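Local coordinates for protein response regulator aspartate phosphatase I (Bacillus subtilis subsp. subtilis, PDB 4I1A) that dephosphorylates the sporulation phosphotransferase Spo0F and activates gene expression, excision and transfer of ICEBs1 by inactivating its repressor ImmR, at residues Y327-R331 with K332-D336; N358-Y361 with R362-I365; S364-A367 with R368-I371. One frame throughout, in Å; residues are numbered along the deposited sequence.

Contact 1. Residues Y327-R331 with K332-D336; sequences YLASR and KMFAD
Leu328 and Met333 each hold CG anti to their own carbonyl carbon, beside the backbone N (chi1 -70° and -47°), and these torsions bring the two side chains together at the turn between helix 318-330 and helix 334-351. They meet at a slant, with the Leu328 CD2 methyl 3.8 Å from Met333 SD. The Met333 chain runs straight through chi2 and bends only at its last torsion; its CG also lies 3.8 Å from Arg331 CB.

The backbone forms a Schellman motif that ends the first helix. Met333 N donates to Leu328 O at 3.1 Å, and Lys332 N donates to Ala329 O at 3.0 Å, arriving above the carbonyl plane instead of on a lone pair. Lys332 is the C-prime residue, and its positive phi (62°) turns the chain back. Leu328 O is gripped twice, since Arg331 N also donates to it, at 3.0 Å and from the face of the carbonyl plane opposite Met333 N. Within the same last turn, Ser330 OG donates to Tyr327 O at 2.7 Å.

Aromatic rings flank the turn. Ala329 O lies oblique to the Phe334 ring, 3.6 Å from Phe334 CE1, while Lys332 CA sits over one face of the same ring, offset toward its rim. The Arg331 guanidinium has Tyr327 CE1 above its centre, 3.4 Å from its plane. Met333 also touches Glu300 of helix 299-313, and Asp336 forms a salt bridge with Lys304 on that helix.

As the regular helical pairing ends, Leu328 O takes Arg331 N and Met333 N, and Ala329 O takes Lys332 N, so both carbonyls keep backbone donors, and the thioether and leucine methyl add an apolar contact beside those bonds.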
ATOM      1  N   TYR A 327      -9.276  -5.659  17.124  1.00 56.54           N
ATOM      2  CA  TYR A 327      -9.688  -4.347  16.640  1.00 59.62           C
ATOM      3  C   TYR A 327      -9.723  -4.339  15.119  1.00 52.49           C
ATOM      4  O   TYR A 327     -10.708  -3.904  14.514  1.00 49.20           O
ATOM      5  CB  TYR A 327      -8.808  -3.192  17.147  1.00 52.95           C
ATOM      6  CG  TYR A 327      -9.223  -1.902  16.470  1.00 58.73           C
ATOM      7  CD1 TYR A 327     -10.302  -1.156  16.954  1.00 55.32           C
ATOM      8  CD2 TYR A 327      -8.587  -1.462  15.307  1.00 55.04           C
ATOM      9  CE1 TYR A 327     -10.712   0.008  16.319  1.00 57.91           C
ATOM     10  CE2 TYR A 327      -8.989  -0.300  14.666  1.00 54.47           C
ATOM     11  CZ  TYR A 327     -10.048   0.428  15.172  1.00 62.34           C
ATOM     12  OH  TYR A 327     -10.444   1.570  14.515  1.00 72.74           O
ATOM     13  N   LEU A 328      -8.640  -4.820  14.516  1.00 50.23           N
ATOM     14  CA  LEU A 328      -8.518  -4.858  13.059  1.00 54.30           C
ATOM     15  C   LEU A 328      -9.631  -5.683  12.420  1.00 55.48           C
ATOM     16  O   LEU A 328     -10.289  -5.225  11.485  1.00 53.51           O
ATOM     17  CB  LEU A 328      -7.154  -5.400  12.654  1.00 50.92           C
ATOM     18  CG  LEU A 328      -5.992  -4.452  12.950  1.00 52.56           C
ATOM     19  CD1 LEU A 328      -4.644  -5.111  12.671  1.00 50.49           C
ATOM     20  CD2 LEU A 328      -6.153  -3.152  12.155  1.00 48.26           C
ATOM     21  N   ALA A 329      -9.846  -6.885  12.942  1.00 55.92           N
ATOM     22  CA  ALA A 329     -10.909  -7.761  12.455  1.00 58.79           C
ATOM     23  C   ALA A 329     -12.287  -7.113  12.581  1.00 66.96           C
ATOM     24  O   ALA A 329     -13.124  -7.254  11.693  1.00 70.22           O
ATOM     25  CB  ALA A 329     -10.880  -9.111  13.187  1.00 51.89           C
ATOM     26  N   SER A 330     -12.524  -6.397  13.674  1.00 64.79           N
ATOM     27  CA  SER A 330     -13.828  -5.763  13.867  1.00 62.67           C
ATOM     28  C   SER A 330     -14.042  -4.669  12.827  1.00 56.33           C
ATOM     29  O   SER A 330     -15.174  -4.327  12.503  1.00 57.68           O
ATOM     30  CB  SER A 330     -13.954  -5.170  15.270  1.00 63.46           C
ATOM     31  OG  SER A 330     -13.218  -3.965  15.362  1.00 69.51           O
ATOM     32  N   ARG A 331     -12.946  -4.133  12.300  1.00 56.93           N
ATOM     33  CA  ARG A 331     -13.021  -3.081  11.291  1.00 61.31           C
ATOM     34  C   ARG A 331     -13.025  -3.646   9.873  1.00 65.94           C
ATOM     35  O   ARG A 331     -12.906  -2.892   8.902  1.00 68.87           O
ATOM     36  CB  ARG A 331     -11.855  -2.092  11.451  1.00 64.58           C
ATOM     37  CG  ARG A 331     -11.927  -1.192  12.698  1.00 67.92           C
ATOM     38  CD  ARG A 331     -13.280  -0.532  12.850  1.00 76.22           C
ATOM     39  NE  ARG A 331     -13.250   0.623  13.754  1.00100.51           N
ATOM     40  CZ  ARG A 331     -13.764   0.644  14.983  1.00108.81           C
ATOM     41  NH1 ARG A 331     -14.358  -0.431  15.481  1.00112.15           N
ATOM     42  NH2 ARG A 331     -13.683   1.747  15.717  1.00110.36           N
ATOM     43  N   LYS A 332     -13.155  -4.971   9.763  1.00 62.32           N
ATOM     44  CA  LYS A 332     -13.143  -5.669   8.474  1.00 61.66           C
ATOM     45  C   LYS A 332     -11.836  -5.507   7.699  1.00 55.79           C
ATOM     46  O   LYS A 332     -11.831  -5.559   6.472  1.00 61.30           O
ATOM     47  CB  LYS A 332     -14.302  -5.223   7.580  1.00 69.35           C
ATOM     48  CG  LYS A 332     -15.637  -5.061   8.277  1.00 76.32           C
ATOM     49  CD  LYS A 332     -15.984  -6.245   9.150  1.00 76.40           C
ATOM     50  CE  LYS A 332     -17.345  -6.024   9.782  1.00 85.99           C
ATOM     51  NZ  LYS A 332     -17.671  -7.066  10.782  1.00 93.34           N
ATOM     52  N   MET A 333     -10.733  -5.303   8.407  1.00 53.63           N
ATOM     53  CA  MET A 333      -9.426  -5.182   7.760  1.00 58.80           C
ATOM     54  C   MET A 333      -8.705  -6.543   7.701  1.00 47.33           C
ATOM     55  O   MET A 333      -7.658  -6.766   8.315  1.00 45.86           O
ATOM     56  CB  MET A 333      -8.595  -4.115   8.473  1.00 57.69           C
ATOM     57  CG  MET A 333      -9.392  -2.835   8.720  1.00 64.15           C
ATOM     58  SD  MET A 333      -8.430  -1.527   9.518  1.00 72.56           S
ATOM     59  CE  MET A 333      -7.362  -1.055   8.157  1.00 77.16           C
ATOM     60  N   PHE A 334      -9.300  -7.453   6.945  1.00 41.06           N
ATOM     61  CA  PHE A 334      -8.870  -8.841   6.906  1.00 51.28           C
ATOM     62  C   PHE A 334      -7.542  -9.080   6.185  1.00 47.74           C
ATOM     63  O   PHE A 334      -6.809 -10.004   6.531  1.00 52.70           O
ATOM     64  CB  PHE A 334      -9.999  -9.706   6.346  1.00 56.20           C
ATOM     65  CG  PHE A 334     -11.261  -9.618   7.153  1.00 52.55           C
ATOM     66  CD1 PHE A 334     -11.261  -9.973   8.494  1.00 53.72           C
ATOM     67  CD2 PHE A 334     -12.446  -9.164   6.581  1.00 56.71           C
ATOM     68  CE1 PHE A 334     -12.428  -9.885   9.261  1.00 59.96           C
ATOM     69  CE2 PHE A 334     -13.611  -9.074   7.336  1.00 61.16           C
ATOM     70  CZ  PHE A 334     -13.601  -9.432   8.686  1.00 55.97           C
ATOM     71  N   ALA A 335      -7.226  -8.237   5.206  1.00 45.69           N
ATOM     72  CA  ALA A 335      -5.918  -8.292   4.550  1.00 55.75           C
ATOM     73  C   ALA A 335      -4.801  -8.043   5.570  1.00 49.67           C
ATOM     74  O   ALA A 335      -3.861  -8.840   5.681  1.00 52.43           O
ATOM     75  CB  ALA A 335      -5.836  -7.296   3.379  1.00 47.07           C
ATOM     76  N   ASP A 336      -4.926  -6.951   6.325  1.00 53.16           N
ATOM     77  CA  ASP A 336      -4.023  -6.654   7.448  1.00 43.51           C
ATOM     78  C   ASP A 336      -3.962  -7.783   8.457  1.00 40.10           C
ATOM     79  O   ASP A 336      -2.892  -8.135   8.915  1.00 55.66           O
ATOM     80  CB  ASP A 336      -4.437  -5.369   8.140  1.00 55.35           C
ATOM     81  CG  ASP A 336      -4.168  -4.155   7.291  1.00 63.48           C
ATOM     82  OD1 ASP A 336      -3.384  -4.279   6.334  1.00 67.70           O
ATOM     83  OD2 ASP A 336      -4.727  -3.084   7.587  1.00 77.45           O
TER

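Contact 2. Residues N358-Y361 with R362-I365; sequences NEYY and RMSI
Arg362 N donates to Asn358 O at 2.9 Å, a regular α-helical bond of helix 354-373; residues 358-365 on this helix fall within the predicted sixth tetratricopeptide repeat. The aliphatic Arg362 CG lies 3.1 Å from that same Asn358 O. One turn on, Ile365 N donates to Tyr361 O at 3.1 Å. The hydroxyl of Ser364 also bonds to Tyr361 O, reaching back because its OG stands between the backbone N and the carbonyl carbon (chi1 67°); the modelled 2.5 Å from Ser364 OG to Tyr361 O is too short to be taken literally. The hydroxyl is thereby paired with the helix's own backbone, on a side where Ser364 packs against Ser341 and Ile342 of helix 334-351. Tyr361 turns elsewhere, its OH hydrogen-bonded to Asp346 of the same helix.

Tyr360 and Met363 form a Met-aromatic contact and lie side by side, pointing the same way. The pair packs on helix 318-330, Tyr360 against Ile321 and Lys322, Met363 against Phe325. The sulfur is set back, with Met363 SD 5.2 Å from the centroid of the Tyr360 ring and 53° off its normal. Met363 CG is anti to its backbone N, and a bend at the final torsion brings the terminal methyl to the ring, oblique to its plane: Met363 CE is 3.5 Å from Tyr360 CD1.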
ATOM      1  N   ASN A 358       0.653 -21.826  15.889  1.00 54.34           N
ATOM      2  CA  ASN A 358      -0.524 -22.443  15.276  1.00 53.64           C
ATOM      3  C   ASN A 358      -1.781 -21.584  15.368  1.00 55.29           C
ATOM      4  O   ASN A 358      -2.550 -21.501  14.405  1.00 50.96           O
ATOM      5  CB  ASN A 358      -0.795 -23.818  15.876  1.00 64.74           C
ATOM      6  CG  ASN A 358      -0.005 -24.912  15.193  1.00 69.87           C
ATOM      7  OD1 ASN A 358       0.999 -24.653  14.506  1.00 61.21           O
ATOM      8  ND2 ASN A 358      -0.446 -26.147  15.383  1.00 70.16           N
ATOM      9  N   GLU A 359      -1.977 -20.953  16.528  1.00 51.90           N
ATOM     10  CA  GLU A 359      -3.120 -20.071  16.760  1.00 47.85           C
ATOM     11  C   GLU A 359      -3.170 -18.969  15.730  1.00 45.69           C
ATOM     12  O   GLU A 359      -4.233 -18.616  15.238  1.00 55.01           O
ATOM     13  CB  GLU A 359      -3.065 -19.467  18.166  1.00 64.44           C
ATOM     14  CG  GLU A 359      -3.987 -18.264  18.368  1.00 82.68           C
ATOM     15  CD  GLU A 359      -4.220 -17.939  19.837  1.00 97.76           C
ATOM     16  OE1 GLU A 359      -4.570 -18.862  20.606  1.00105.95           O
ATOM     17  OE2 GLU A 359      -4.046 -16.763  20.224  1.00 97.15           O
ATOM     18  N   TYR A 360      -2.005 -18.459  15.364  1.00 49.03           N
ATOM     19  CA  TYR A 360      -1.940 -17.358  14.421  1.00 38.23           C
ATOM     20  C   TYR A 360      -1.968 -17.795  12.950  1.00 47.49           C
ATOM     21  O   TYR A 360      -2.451 -17.047  12.092  1.00 51.16           O
ATOM     22  CB  TYR A 360      -0.754 -16.433  14.758  1.00 42.46           C
ATOM     23  CG  TYR A 360      -1.110 -15.503  15.899  1.00 47.52           C
ATOM     24  CD1 TYR A 360      -1.865 -14.351  15.666  1.00 40.64           C
ATOM     25  CD2 TYR A 360      -0.741 -15.796  17.209  1.00 49.41           C
ATOM     26  CE1 TYR A 360      -2.226 -13.516  16.691  1.00 47.68           C
ATOM     27  CE2 TYR A 360      -1.089 -14.954  18.258  1.00 42.47           C
ATOM     28  CZ  TYR A 360      -1.838 -13.818  17.987  1.00 49.49           C
ATOM     29  OH  TYR A 360      -2.206 -12.977  19.001  1.00 54.90           O
ATOM     30  N   TYR A 361      -1.488 -19.003  12.655  1.00 44.54           N
ATOM     31  CA  TYR A 361      -1.678 -19.558  11.306  1.00 52.43           C
ATOM     32  C   TYR A 361      -3.167 -19.797  11.092  1.00 47.30           C
ATOM     33  O   TYR A 361      -3.691 -19.494  10.014  1.00 43.62           O
ATOM     34  CB  TYR A 361      -0.870 -20.853  11.070  1.00 43.73           C
ATOM     35  CG  TYR A 361       0.627 -20.617  10.904  1.00 46.98           C
ATOM     36  CD1 TYR A 361       1.107 -19.702   9.964  1.00 43.12           C
ATOM     37  CD2 TYR A 361       1.559 -21.306  11.689  1.00 41.18           C
ATOM     38  CE1 TYR A 361       2.483 -19.475   9.808  1.00 46.94           C
ATOM     39  CE2 TYR A 361       2.930 -21.083  11.546  1.00 44.78           C
ATOM     40  CZ  TYR A 361       3.382 -20.158  10.604  1.00 48.32           C
ATOM     41  OH  TYR A 361       4.725 -19.911  10.452  1.00 45.90           O
ATOM     42  N   ARG A 362      -3.845 -20.295  12.132  1.00 47.69           N
ATOM     43  CA  ARG A 362      -5.292 -20.531  12.075  1.00 51.67           C
ATOM     44  C   ARG A 362      -6.028 -19.242  11.818  1.00 52.25           C
ATOM     45  O   ARG A 362      -6.983 -19.205  11.051  1.00 51.05           O
ATOM     46  CB  ARG A 362      -5.816 -21.155  13.372  1.00 41.24           C
ATOM     47  CG  ARG A 362      -5.330 -22.594  13.604  1.00 49.63           C
ATOM     48  CD  ARG A 362      -6.037 -23.268  14.775  1.00 51.95           C
ATOM     49  NE  ARG A 362      -6.580 -24.549  14.349  1.00 61.08           N
ATOM     50  CZ  ARG A 362      -7.815 -24.959  14.590  1.00 65.56           C
ATOM     51  NH1 ARG A 362      -8.638 -24.199  15.288  1.00 64.78           N
ATOM     52  NH2 ARG A 362      -8.218 -26.138  14.140  1.00 85.79           N
ATOM     53  N   MET A 363      -5.557 -18.169  12.439  1.00 48.91           N
ATOM     54  CA  MET A 363      -6.219 -16.883  12.294  1.00 52.11           C
ATOM     55  C   MET A 363      -6.071 -16.339  10.887  1.00 51.67           C
ATOM     56  O   MET A 363      -7.015 -15.767  10.331  1.00 52.13           O
ATOM     57  CB  MET A 363      -5.688 -15.865  13.302  1.00 50.58           C
ATOM     58  CG  MET A 363      -6.560 -14.627  13.382  1.00 56.23           C
ATOM     59  SD  MET A 363      -6.130 -13.646  14.803  1.00 90.75           S
ATOM     60  CE  MET A 363      -4.657 -12.969  14.142  1.00 42.93           C
ATOM     61  N   SER A 364      -4.885 -16.518  10.312  1.00 50.74           N
ATOM     62  CA  SER A 364      -4.649 -16.108   8.931  1.00 44.70           C
ATOM     63  C   SER A 364      -5.561 -16.870   7.968  1.00 43.99           C
ATOM     64  O   SER A 364      -6.022 -16.295   6.979  1.00 46.55           O
ATOM     65  CB  SER A 364      -3.189 -16.325   8.531  1.00 53.99           C
ATOM     66  OG  SER A 364      -2.890 -17.714   8.505  1.00 66.44           O
ATOM     67  N   ILE A 365      -5.812 -18.155   8.245  1.00 48.89           N
ATOM     68  CA  ILE A 365      -6.706 -18.951   7.396  1.00 57.53           C
ATOM     69  C   ILE A 365      -8.110 -18.338   7.385  1.00 54.57           C
ATOM     70  O   ILE A 365      -8.714 -18.123   6.326  1.00 53.55           O
ATOM     71  CB  ILE A 365      -6.863 -20.406   7.883  1.00 55.25           C
ATOM     72  CG1 ILE A 365      -5.514 -21.105   8.061  1.00 58.89           C
ATOM     73  CG2 ILE A 365      -7.772 -21.179   6.949  1.00 45.80           C
ATOM     74  CD1 ILE A 365      -4.729 -21.242   6.839  1.00 55.14           C
TER

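Contact 3. Residues S364-A367 with R368-I371; sequences SIEA and RRKI
Residues Ser364 to Ile371 make two continuous turns of α-helix, in which the N-H groups of Arg368, Arg369, Lys370 and Ile371 each donate to the carbonyl four residues earlier; the bond from Arg369 N to Ile365 O, for example, is 2.9 Å long.

On the exposed side Ile365 and Arg369 run alongside each other. The extended Arg369 chain carries its guanidinium alongside Ile365, whose CG2 sits over one face, offset toward the rim, with Arg369 NH1 3.5 Å from Ile365 CG2. Glu366 and Lys370 instead meet at an angle. Glu366 bends at chi2 (-66°), and its carboxylate OE1 comes 3.4 Å from Lys370 CE, touching the aliphatic part of the lysine. The ammonium is farther away, with Lys370 NZ 4.5 Å from Glu366 OE1, beyond a salt bridge. Lys370 also rests on Phe334 at the start of helix 334-351, and Ala367 packs on Val337 of that helix.

Replacing Lys370 with an alanine would remove the methylenes beside Glu366 OE1 and against Phe334, and would probably leave the carboxylate without the nearer of its two neighbouring positive charges and one part of the ring less well covered.

The attraction between Glu366 and Lys370 is probably modest, the charged atoms standing beyond salt-bridge distance, while Arg369 offers the flat face of its guanidinium to the Ile365 methyl.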
ATOM      1  N   SER A 364      -4.885 -16.518  10.312  1.00 50.74           N
ATOM      2  CA  SER A 364      -4.649 -16.108   8.931  1.00 44.70           C
ATOM      3  C   SER A 364      -5.561 -16.870   7.968  1.00 43.99           C
ATOM      4  O   SER A 364      -6.022 -16.295   6.979  1.00 46.55           O
ATOM      5  CB  SER A 364      -3.189 -16.325   8.531  1.00 53.99           C
ATOM      6  OG  SER A 364      -2.890 -17.714   8.505  1.00 66.44           O
ATOM      7  N   ILE A 365      -5.812 -18.155   8.245  1.00 48.89           N
ATOM      8  CA  ILE A 365      -6.706 -18.951   7.396  1.00 57.53           C
ATOM      9  C   ILE A 365      -8.110 -18.338   7.385  1.00 54.57           C
ATOM     10  O   ILE A 365      -8.714 -18.123   6.326  1.00 53.55           O
ATOM     11  CB  ILE A 365      -6.863 -20.406   7.883  1.00 55.25           C
ATOM     12  CG1 ILE A 365      -5.514 -21.105   8.061  1.00 58.89           C
ATOM     13  CG2 ILE A 365      -7.772 -21.179   6.949  1.00 45.80           C
ATOM     14  CD1 ILE A 365      -4.729 -21.242   6.839  1.00 55.14           C
ATOM     15  N   GLU A 366      -8.614 -18.081   8.585  1.00 55.81           N
ATOM     16  CA  GLU A 366      -9.922 -17.467   8.798  1.00 64.24           C
ATOM     17  C   GLU A 366     -10.039 -16.114   8.110  1.00 56.90           C
ATOM     18  O   GLU A 366     -11.047 -15.843   7.456  1.00 55.28           O
ATOM     19  CB  GLU A 366     -10.191 -17.310  10.303  1.00 70.37           C
ATOM     20  CG  GLU A 366     -11.413 -18.056  10.803  1.00 91.73           C
ATOM     21  CD  GLU A 366     -12.711 -17.496  10.232  1.00108.58           C
ATOM     22  OE1 GLU A 366     -13.168 -16.439  10.731  1.00115.20           O
ATOM     23  OE2 GLU A 366     -13.268 -18.111   9.287  1.00103.13           O
ATOM     24  N   ALA A 367      -9.015 -15.270   8.265  1.00 48.06           N
ATOM     25  CA  ALA A 367      -9.019 -13.955   7.630  1.00 50.96           C
ATOM     26  C   ALA A 367      -9.101 -14.085   6.110  1.00 50.60           C
ATOM     27  O   ALA A 367      -9.841 -13.343   5.453  1.00 50.00           O
ATOM     28  CB  ALA A 367      -7.805 -13.142   8.039  1.00 45.21           C
ATOM     29  N   ARG A 368      -8.337 -15.031   5.567  1.00 48.84           N
ATOM     30  CA  ARG A 368      -8.340 -15.315   4.133  1.00 51.83           C
ATOM     31  C   ARG A 368      -9.748 -15.721   3.693  1.00 56.29           C
ATOM     32  O   ARG A 368     -10.269 -15.209   2.701  1.00 57.08           O
ATOM     33  CB  ARG A 368      -7.326 -16.419   3.807  1.00 56.03           C
ATOM     34  CG  ARG A 368      -7.267 -16.874   2.339  1.00 60.96           C
ATOM     35  CD  ARG A 368      -7.226 -18.421   2.217  1.00119.90           C
ATOM     36  NE  ARG A 368      -8.555 -19.040   2.310  1.00117.10           N
ATOM     37  CZ  ARG A 368      -8.834 -20.303   1.988  1.00109.97           C
ATOM     38  NH1 ARG A 368      -7.883 -21.109   1.542  1.00111.74           N
ATOM     39  NH2 ARG A 368     -10.074 -20.761   2.107  1.00105.52           N
ATOM     40  N   ARG A 369     -10.367 -16.631   4.441  1.00 52.39           N
ATOM     41  CA  ARG A 369     -11.737 -17.041   4.146  1.00 50.87           C
ATOM     42  C   ARG A 369     -12.703 -15.860   4.144  1.00 53.53           C
ATOM     43  O   ARG A 369     -13.592 -15.779   3.299  1.00 50.49           O
ATOM     44  CB  ARG A 369     -12.204 -18.126   5.110  1.00 50.68           C
ATOM     45  CG  ARG A 369     -11.511 -19.469   4.859  1.00 52.48           C
ATOM     46  CD  ARG A 369     -11.995 -20.568   5.785  1.00 53.53           C
ATOM     47  NE  ARG A 369     -11.479 -21.865   5.345  1.00 78.79           N
ATOM     48  CZ  ARG A 369     -10.965 -22.791   6.153  1.00 86.42           C
ATOM     49  NH1 ARG A 369     -10.895 -22.573   7.463  1.00 80.19           N
ATOM     50  NH2 ARG A 369     -10.519 -23.937   5.651  1.00 87.36           N
ATOM     51  N   LYS A 370     -12.508 -14.932   5.071  1.00 54.58           N
ATOM     52  CA  LYS A 370     -13.365 -13.760   5.131  1.00 56.51           C
ATOM     53  C   LYS A 370     -13.171 -12.836   3.937  1.00 56.38           C
ATOM     54  O   LYS A 370     -14.127 -12.207   3.482  1.00 61.69           O
ATOM     55  CB  LYS A 370     -13.193 -13.022   6.463  1.00 62.34           C
ATOM     56  CG  LYS A 370     -13.959 -13.703   7.586  1.00 62.63           C
ATOM     57  CD  LYS A 370     -13.708 -13.064   8.927  1.00 72.73           C
ATOM     58  CE  LYS A 370     -14.719 -13.554   9.955  1.00 78.95           C
ATOM     59  NZ  LYS A 370     -16.118 -13.212   9.543  1.00 85.44           N
ATOM     60  N   ILE A 371     -11.949 -12.769   3.414  1.00 56.12           N
ATOM     61  CA  ILE A 371     -11.701 -12.006   2.192  1.00 53.82           C
ATOM     62  C   ILE A 371     -12.440 -12.614   0.987  1.00 54.36           C
ATOM     63  O   ILE A 371     -13.148 -11.905   0.287  1.00 50.46           O
ATOM     64  CB  ILE A 371     -10.189 -11.850   1.885  1.00 62.82           C
ATOM     65  CG1 ILE A 371      -9.502 -11.048   2.987  1.00 56.72           C
ATOM     66  CG2 ILE A 371      -9.968 -11.150   0.531  1.00 57.30           C
ATOM     67  CD1 ILE A 371      -7.995 -10.978   2.833  1.00 51.35           C
TER

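In the fold
The three contacts follow one another along the chain and lie on the same side of its centre, within the last three helices modelled. Contact 1 is the turn between helices 318-330 and 334-351. Contacts 2 and 3 are overlapping parts of helix 354-373 that share Ser364 and Ile365; their centres are about 9 Å apart. The centres of contacts 1 and 3 are about 10 Å apart, and the two touch: Phe334 CE1 meets Lys370 CD at 3.4 Å, and Phe334 CB meets Ile371 CG1. The centres of contacts 1 and 2 are about 14 Å apart, and the two do not touch. The later part of helix 354-373, the last one modelled, thus packs on the start of helix 334-351, at the end of the TPR array.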